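Local coordinates for mutual gliding motility protein C (MglC) (Myxococcus xanthus DK 1622, PDB 7CT3) that probably helps control cell polarity for gliding motility, as a Roadblock/LC7-domain protein that interacts with its paralog MglB, at residues Val14-Phe25 and Val86-His97. Sequence-based numbering, arbitrary orientation.
Sequences VEGALACSVMGF and VSPDYFLVLALH
Cys20, Val22, Leu92 and Leu94 meet across the two central strands of the Roadblock/LC7 sheet, where 17-24 and 90-97 run antiparallel. On their face, packed under helices 4-13 and 102-117, the contact is tight: Val22 CG2 lies 3.8 Å from Leu92 CD1, and Cys20 SG, anti to its own backbone N (chi1 -166°), reaches the same methyl at 4.0 Å; the Cys20 side chain also touches Leu7 and Leu109. Backbone bonds run between Ser21 and Val93 and between Met23 and Phe91. On the other face, also buried here, Ser21 OG bonds to Thr32 and shares a water with the strand opposite; this water donates to Val93 O at 3.1 Å. Near the start of strand 17-24 a classic beta bulge breaks the alternation: Leu18 N gives Ala95 O a 2.7 Å bond, and Ala19 N adds a weak one.

Toward the turn before strand 90-97, where Pro88 and Asp89 are exposed, the packing gives way to solvent. Partly exposed selenomethionine Met23 lays CB over the Phe91 ring, a CH-pi contact 3.9 Å from the centroid, and bends its end away. Replacing Phe25 by alanine would remove a ring that Lys65 meets in a cation-pi contact, and would probably leave one flank of Phe91 uncovered. That ring crosses Phe91 with planes at 41°, Phe25 CE1 coming within 3.6 Å of Phe91 CD1.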
ATOM      1  N   VAL A  14      10.567 -11.987   8.062  1.00 37.45           N
ATOM      2  CA  VAL A  14      10.462 -11.249   6.767  1.00 37.50           C
ATOM      3  C   VAL A  14      11.861 -10.817   6.320  1.00 40.44           C
ATOM      4  O   VAL A  14      12.457  -9.962   7.007  1.00 40.33           O
ATOM      5  CB  VAL A  14       9.505 -10.048   6.875  1.00 35.77           C
ATOM      6  CG1 VAL A  14       9.466  -9.237   5.587  1.00 37.77           C
ATOM      7  CG2 VAL A  14       8.100 -10.481   7.272  1.00 33.99           C
ATOM      8  N   GLU A  15      12.343 -11.375   5.203  1.00 42.72           N
ATOM      9  CA  GLU A  15      13.640 -11.000   4.580  1.00 46.87           C
ATOM     10  C   GLU A  15      13.581  -9.513   4.217  1.00 41.25           C
ATOM     11  O   GLU A  15      12.600  -9.101   3.560  1.00 38.96           O
ATOM     12  CB  GLU A  15      13.950 -11.847   3.340  1.00 50.61           C
ATOM     13  CG  GLU A  15      14.210 -13.325   3.617  1.00 56.74           C
ATOM     14  CD  GLU A  15      14.733 -13.678   5.000  1.00 61.87           C
ATOM     15  OE1 GLU A  15      13.976 -14.304   5.773  1.00 74.65           O
ATOM     16  OE2 GLU A  15      15.897 -13.344   5.298  1.00 72.15           O
ATOM     17  N   GLY A  16      14.568  -8.739   4.676  1.00 38.36           N
ATOM     18  CA  GLY A  16      14.722  -7.306   4.362  1.00 39.63           C
ATOM     19  C   GLY A  16      13.962  -6.395   5.316  1.00 38.01           C
ATOM     20  O   GLY A  16      13.978  -5.178   5.075  1.00 38.26           O
ATOM     21  N   ALA A  17      13.332  -6.936   6.366  1.00 35.38           N
ATOM     22  CA  ALA A  17      12.581  -6.153   7.378  1.00 34.14           C
ATOM     23  C   ALA A  17      13.541  -5.196   8.096  1.00 34.96           C
ATOM     24  O   ALA A  17      14.576  -5.668   8.596  1.00 38.43           O
ATOM     25  CB  ALA A  17      11.890  -7.069   8.357  1.00 35.42           C
ATOM     26  N   LEU A  18      13.205  -3.905   8.127  1.00 31.51           N
ATOM     27  CA  LEU A  18      13.964  -2.848   8.851  1.00 34.40           C
ATOM     28  C   LEU A  18      13.476  -2.801  10.301  1.00 32.69           C
ATOM     29  O   LEU A  18      14.307  -2.739  11.219  1.00 32.24           O
ATOM     30  CB  LEU A  18      13.731  -1.492   8.177  1.00 35.33           C
ATOM     31  CG  LEU A  18      14.628  -1.139   6.992  1.00 44.34           C
ATOM     32  CD1 LEU A  18      14.936  -2.352   6.133  1.00 51.04           C
ATOM     33  CD2 LEU A  18      13.994  -0.043   6.153  1.00 48.14           C
ATOM     34  N   ALA A  19      12.158  -2.795  10.483  1.00 30.69           N
ATOM     35  CA  ALA A  19      11.507  -2.531  11.781  1.00 30.96           C
ATOM     36  C   ALA A  19      10.043  -2.957  11.719  1.00 28.45           C
ATOM     37  O   ALA A  19       9.438  -2.887  10.626  1.00 28.66           O
ATOM     38  CB  ALA A  19      11.625  -1.064  12.119  1.00 32.50           C
ATOM     39  N   CYS A  20       9.506  -3.363  12.864  1.00 24.64           N
ATOM     40  CA  CYS A  20       8.054  -3.527  13.097  1.00 25.90           C
ATOM     41  C   CYS A  20       7.702  -2.764  14.374  1.00 27.04           C
ATOM     42  O   CYS A  20       8.391  -2.965  15.390  1.00 28.79           O
ATOM     43  CB  CYS A  20       7.665  -4.992  13.184  1.00 26.47           C
ATOM     44  SG  CYS A  20       5.879  -5.247  13.049  1.00 31.50           S
ATOM     45  N   SER A  21       6.710  -1.879  14.299  1.00 25.44           N
ATOM     46  CA  SER A  21       6.412  -0.893  15.366  1.00 26.47           C
ATOM     47  C   SER A  21       4.906  -0.792  15.586  1.00 25.17           C
ATOM     48  O   SER A  21       4.149  -1.066  14.645  1.00 26.76           O
ATOM     49  CB  SER A  21       6.995   0.446  15.023  1.00 27.66           C
ATOM     50  OG  SER A  21       8.355   0.312  14.643  1.00 30.11           O
ATOM     51  N   VAL A  22       4.514  -0.404  16.798  1.00 28.75           N
ATOM     52  CA  VAL A  22       3.151   0.118  17.096  1.00 27.12           C
ATOM     53  C   VAL A  22       3.269   1.629  17.276  1.00 27.97           C
ATOM     54  O   VAL A  22       4.106   2.119  18.034  1.00 26.74           O
ATOM     55  CB  VAL A  22       2.520  -0.591  18.307  1.00 29.31           C
ATOM     56  CG1 VAL A  22       1.172   0.008  18.673  1.00 33.63           C
ATOM     57  CG2 VAL A  22       2.384  -2.086  18.052  1.00 31.74           C
HETATM   58  N   MSE A  23       2.416   2.342  16.539  1.00 27.57           N
HETATM   59  CA  MSE A  23       2.429   3.791  16.457  1.00 30.95           C
HETATM   60  C   MSE A  23       1.030   4.293  16.807  1.00 30.15           C
HETATM   61  O   MSE A  23       0.044   3.661  16.448  1.00 28.37           O
HETATM   62  CB  MSE A  23       2.846   4.180  15.034  1.00 36.59           C
HETATM   63  CG  MSE A  23       2.619   5.624  14.666  1.00 47.30           C
HETATM   64 SE   MSE A  23       4.044   6.740  15.382  1.00 62.33          SE
HETATM   65  CE  MSE A  23       5.723   5.885  14.820  1.00 58.88           C
ATOM     66  N   GLY A  24       0.944   5.420  17.520  1.00 30.83           N
ATOM     67  CA  GLY A  24      -0.340   6.043  17.796  1.00 32.39           C
ATOM     68  C   GLY A  24      -0.767   6.976  16.673  1.00 32.00           C
ATOM     69  O   GLY A  24       0.112   7.555  16.021  1.00 32.25           O
ATOM     70  N   PHE A  25      -2.074   7.153  16.470  1.00 33.51           N
ATOM     71  CA  PHE A  25      -2.635   8.187  15.560  1.00 35.65           C
ATOM     72  C   PHE A  25      -2.310   9.589  16.106  1.00 36.26           C
ATOM     73  O   PHE A  25      -2.387  10.564  15.336  1.00 38.92           O
ATOM     74  CB  PHE A  25      -4.131   7.953  15.341  1.00 36.17           C
ATOM     75  CG  PHE A  25      -4.437   6.712  14.545  1.00 35.45           C
ATOM     76  CD1 PHE A  25      -4.105   6.635  13.200  1.00 35.82           C
ATOM     77  CD2 PHE A  25      -5.036   5.612  15.140  1.00 35.52           C
ATOM     78  CE1 PHE A  25      -4.385   5.493  12.464  1.00 35.44           C
ATOM     79  CE2 PHE A  25      -5.314   4.472  14.402  1.00 37.34           C
ATOM     80  CZ  PHE A  25      -4.988   4.413  13.065  1.00 35.04           C
ATOM     81  N   VAL A  86      -4.681  -1.818  15.024  1.00 29.57           N
ATOM     82  CA  VAL A  86      -4.634  -2.657  16.258  1.00 32.20           C
ATOM     83  C   VAL A  86      -5.652  -2.138  17.286  1.00 33.90           C
ATOM     84  O   VAL A  86      -6.117  -2.956  18.090  1.00 38.26           O
ATOM     85  CB  VAL A  86      -3.208  -2.782  16.829  1.00 38.37           C
ATOM     86  CG1 VAL A  86      -2.363  -3.740  16.002  1.00 45.51           C
ATOM     87  CG2 VAL A  86      -2.513  -1.447  16.948  1.00 39.82           C
ATOM     88  N   SER A  87      -6.007  -0.850  17.264  1.00 33.99           N
ATOM     89  CA  SER A  87      -7.078  -0.273  18.120  1.00 37.97           C
ATOM     90  C   SER A  87      -7.504   1.081  17.560  1.00 36.93           C
ATOM     91  O   SER A  87      -6.879   1.590  16.635  1.00 36.00           O
ATOM     92  CB  SER A  87      -6.624  -0.178  19.564  1.00 39.72           C
ATOM     93  OG  SER A  87      -5.867   1.000  19.795  1.00 40.66           O
ATOM     94  N   PRO A  88      -8.572   1.720  18.087  1.00 41.66           N
ATOM     95  CA  PRO A  88      -8.955   3.055  17.622  1.00 42.17           C
ATOM     96  C   PRO A  88      -7.819   4.087  17.741  1.00 39.96           C
ATOM     97  O   PRO A  88      -7.886   5.086  17.053  1.00 43.51           O
ATOM     98  CB  PRO A  88     -10.142   3.427  18.528  1.00 44.23           C
ATOM     99  CG  PRO A  88     -10.700   2.090  18.979  1.00 44.87           C
ATOM    100  CD  PRO A  88      -9.485   1.196  19.115  1.00 42.38           C
ATOM    101  N   ASP A  89      -6.807   3.818  18.577  1.00 38.31           N
ATOM    102  CA  ASP A  89      -5.705   4.768  18.896  1.00 39.50           C
ATOM    103  C   ASP A  89      -4.368   4.332  18.278  1.00 34.82           C
ATOM    104  O   ASP A  89      -3.464   5.186  18.231  1.00 31.95           O
ATOM    105  CB  ASP A  89      -5.526   4.911  20.410  1.00 44.54           C
ATOM    106  CG  ASP A  89      -6.747   5.455  21.134  1.00 49.65           C
ATOM    107  OD1 ASP A  89      -7.446   6.316  20.558  1.00 51.84           O
ATOM    108  OD2 ASP A  89      -6.990   5.009  22.269  1.00 58.98           O
ATOM    109  N   TYR A  90      -4.221   3.077  17.831  1.00 33.87           N
ATOM    110  CA  TYR A  90      -2.902   2.492  17.467  1.00 30.44           C
ATOM    111  C   TYR A  90      -2.966   1.702  16.156  1.00 28.09           C
ATOM    112  O   TYR A  90      -3.979   1.021  15.870  1.00 28.32           O
ATOM    113  CB  TYR A  90      -2.389   1.589  18.589  1.00 33.11           C
ATOM    114  CG  TYR A  90      -2.239   2.283  19.917  1.00 37.61           C
ATOM    115  CD1 TYR A  90      -1.340   3.325  20.079  1.00 40.02           C
ATOM    116  CD2 TYR A  90      -3.004   1.910  21.009  1.00 43.47           C
ATOM    117  CE1 TYR A  90      -1.209   3.981  21.291  1.00 43.91           C
ATOM    118  CE2 TYR A  90      -2.880   2.552  22.231  1.00 46.23           C
ATOM    119  CZ  TYR A  90      -1.976   3.591  22.374  1.00 48.20           C
ATOM    120  OH  TYR A  90      -1.845   4.231  23.572  1.00 54.57           O
ATOM    121  N   PHE A  91      -1.875   1.761  15.392  1.00 25.97           N
ATOM    122  CA  PHE A  91      -1.662   0.907  14.198  1.00 25.41           C
ATOM    123  C   PHE A  91      -0.292   0.235  14.286  1.00 25.75           C
ATOM    124  O   PHE A  91       0.607   0.698  15.010  1.00 28.15           O
ATOM    125  CB  PHE A  91      -1.838   1.686  12.896  1.00 26.30           C
ATOM    126  CG  PHE A  91      -0.904   2.846  12.670  1.00 27.62           C
ATOM    127  CD1 PHE A  91      -1.188   4.095  13.205  1.00 28.24           C
ATOM    128  CD2 PHE A  91       0.231   2.703  11.882  1.00 26.81           C
ATOM    129  CE1 PHE A  91      -0.345   5.170  12.977  1.00 29.16           C
ATOM    130  CE2 PHE A  91       1.066   3.786  11.645  1.00 29.88           C
ATOM    131  CZ  PHE A  91       0.775   5.016  12.194  1.00 30.32           C
ATOM    132  N   LEU A  92      -0.178  -0.861  13.546  1.00 25.25           N
ATOM    133  CA  LEU A  92       1.021  -1.716  13.438  1.00 25.79           C
ATOM    134  C   LEU A  92       1.676  -1.403  12.093  1.00 25.76           C
ATOM    135  O   LEU A  92       0.939  -1.369  11.096  1.00 28.53           O
ATOM    136  CB  LEU A  92       0.514  -3.157  13.523  1.00 30.21           C
ATOM    137  CG  LEU A  92       1.560  -4.261  13.573  1.00 31.23           C
ATOM    138  CD1 LEU A  92       2.462  -4.116  14.786  1.00 30.39           C
ATOM    139  CD2 LEU A  92       0.864  -5.611  13.574  1.00 34.03           C
ATOM    140  N   VAL A  93       2.981  -1.137  12.064  1.00 25.46           N
ATOM    141  CA  VAL A  93       3.704  -0.798  10.801  1.00 26.93           C
ATOM    142  C   VAL A  93       4.937  -1.694  10.671  1.00 26.12           C
ATOM    143  O   VAL A  93       5.744  -1.753  11.612  1.00 28.99           O
ATOM    144  CB  VAL A  93       4.063   0.699  10.696  1.00 30.30           C
ATOM    145  CG1 VAL A  93       4.731   1.235  11.946  1.00 33.81           C
ATOM    146  CG2 VAL A  93       4.914   0.992   9.468  1.00 29.64           C
ATOM    147  N   LEU A  94       5.045  -2.373   9.528  1.00 22.82           N
ATOM    148  CA  LEU A  94       6.255  -3.093   9.081  1.00 24.37           C
ATOM    149  C   LEU A  94       6.915  -2.278   7.969  1.00 23.66           C
ATOM    150  O   LEU A  94       6.217  -1.916   7.000  1.00 23.79           O
ATOM    151  CB  LEU A  94       5.855  -4.485   8.589  1.00 25.73           C
ATOM    152  CG  LEU A  94       6.946  -5.269   7.865  1.00 26.79           C
ATOM    153  CD1 LEU A  94       8.132  -5.535   8.782  1.00 28.01           C
ATOM    154  CD2 LEU A  94       6.381  -6.572   7.321  1.00 28.79           C
ATOM    155  N   ALA A  95       8.203  -1.979   8.126  1.00 23.98           N
ATOM    156  CA  ALA A  95       9.053  -1.355   7.089  1.00 26.16           C
ATOM    157  C   ALA A  95      10.071  -2.398   6.640  1.00 26.88           C
ATOM    158  O   ALA A  95      10.683  -3.039   7.519  1.00 26.29           O
ATOM    159  CB  ALA A  95       9.729  -0.118   7.625  1.00 28.45           C
ATOM    160  N   LEU A  96      10.230  -2.581   5.330  1.00 25.86           N
ATOM    161  CA  LEU A  96      11.291  -3.462   4.790  1.00 29.93           C
ATOM    162  C   LEU A  96      11.992  -2.770   3.619  1.00 28.00           C
ATOM    163  O   LEU A  96      11.393  -1.874   3.005  1.00 29.50           O
ATOM    164  CB  LEU A  96      10.697  -4.826   4.419  1.00 33.54           C
ATOM    165  CG  LEU A  96       9.547  -4.845   3.414  1.00 33.75           C
ATOM    166  CD1 LEU A  96       9.609  -6.099   2.565  1.00 39.05           C
ATOM    167  CD2 LEU A  96       8.196  -4.765   4.110  1.00 34.18           C
ATOM    168  N   HIS A  97      13.247  -3.146   3.366  1.00 28.66           N
ATOM    169  CA  HIS A  97      14.025  -2.723   2.174  1.00 32.16           C
ATOM    170  C   HIS A  97      13.245  -3.147   0.923  1.00 30.77           C
ATOM    171  O   HIS A  97      12.582  -4.197   0.983  1.00 34.40           O
ATOM    172  CB  HIS A  97      15.440  -3.316   2.236  1.00 35.54           C
ATOM    173  CG  HIS A  97      16.348  -2.784   1.185  1.00 40.68           C
ATOM    174  ND1 HIS A  97      16.355  -3.281  -0.102  1.00 44.59           N
ATOM    175  CD2 HIS A  97      17.277  -1.806   1.221  1.00 43.91           C
ATOM    176  CE1 HIS A  97      17.245  -2.626  -0.818  1.00 46.17           C
ATOM    177  NE2 HIS A  97      17.827  -1.720  -0.028  1.00 48.24           N
TER
HETATM  178  O   HOH W   1       8.234   0.032  11.890  1.00 39.60           O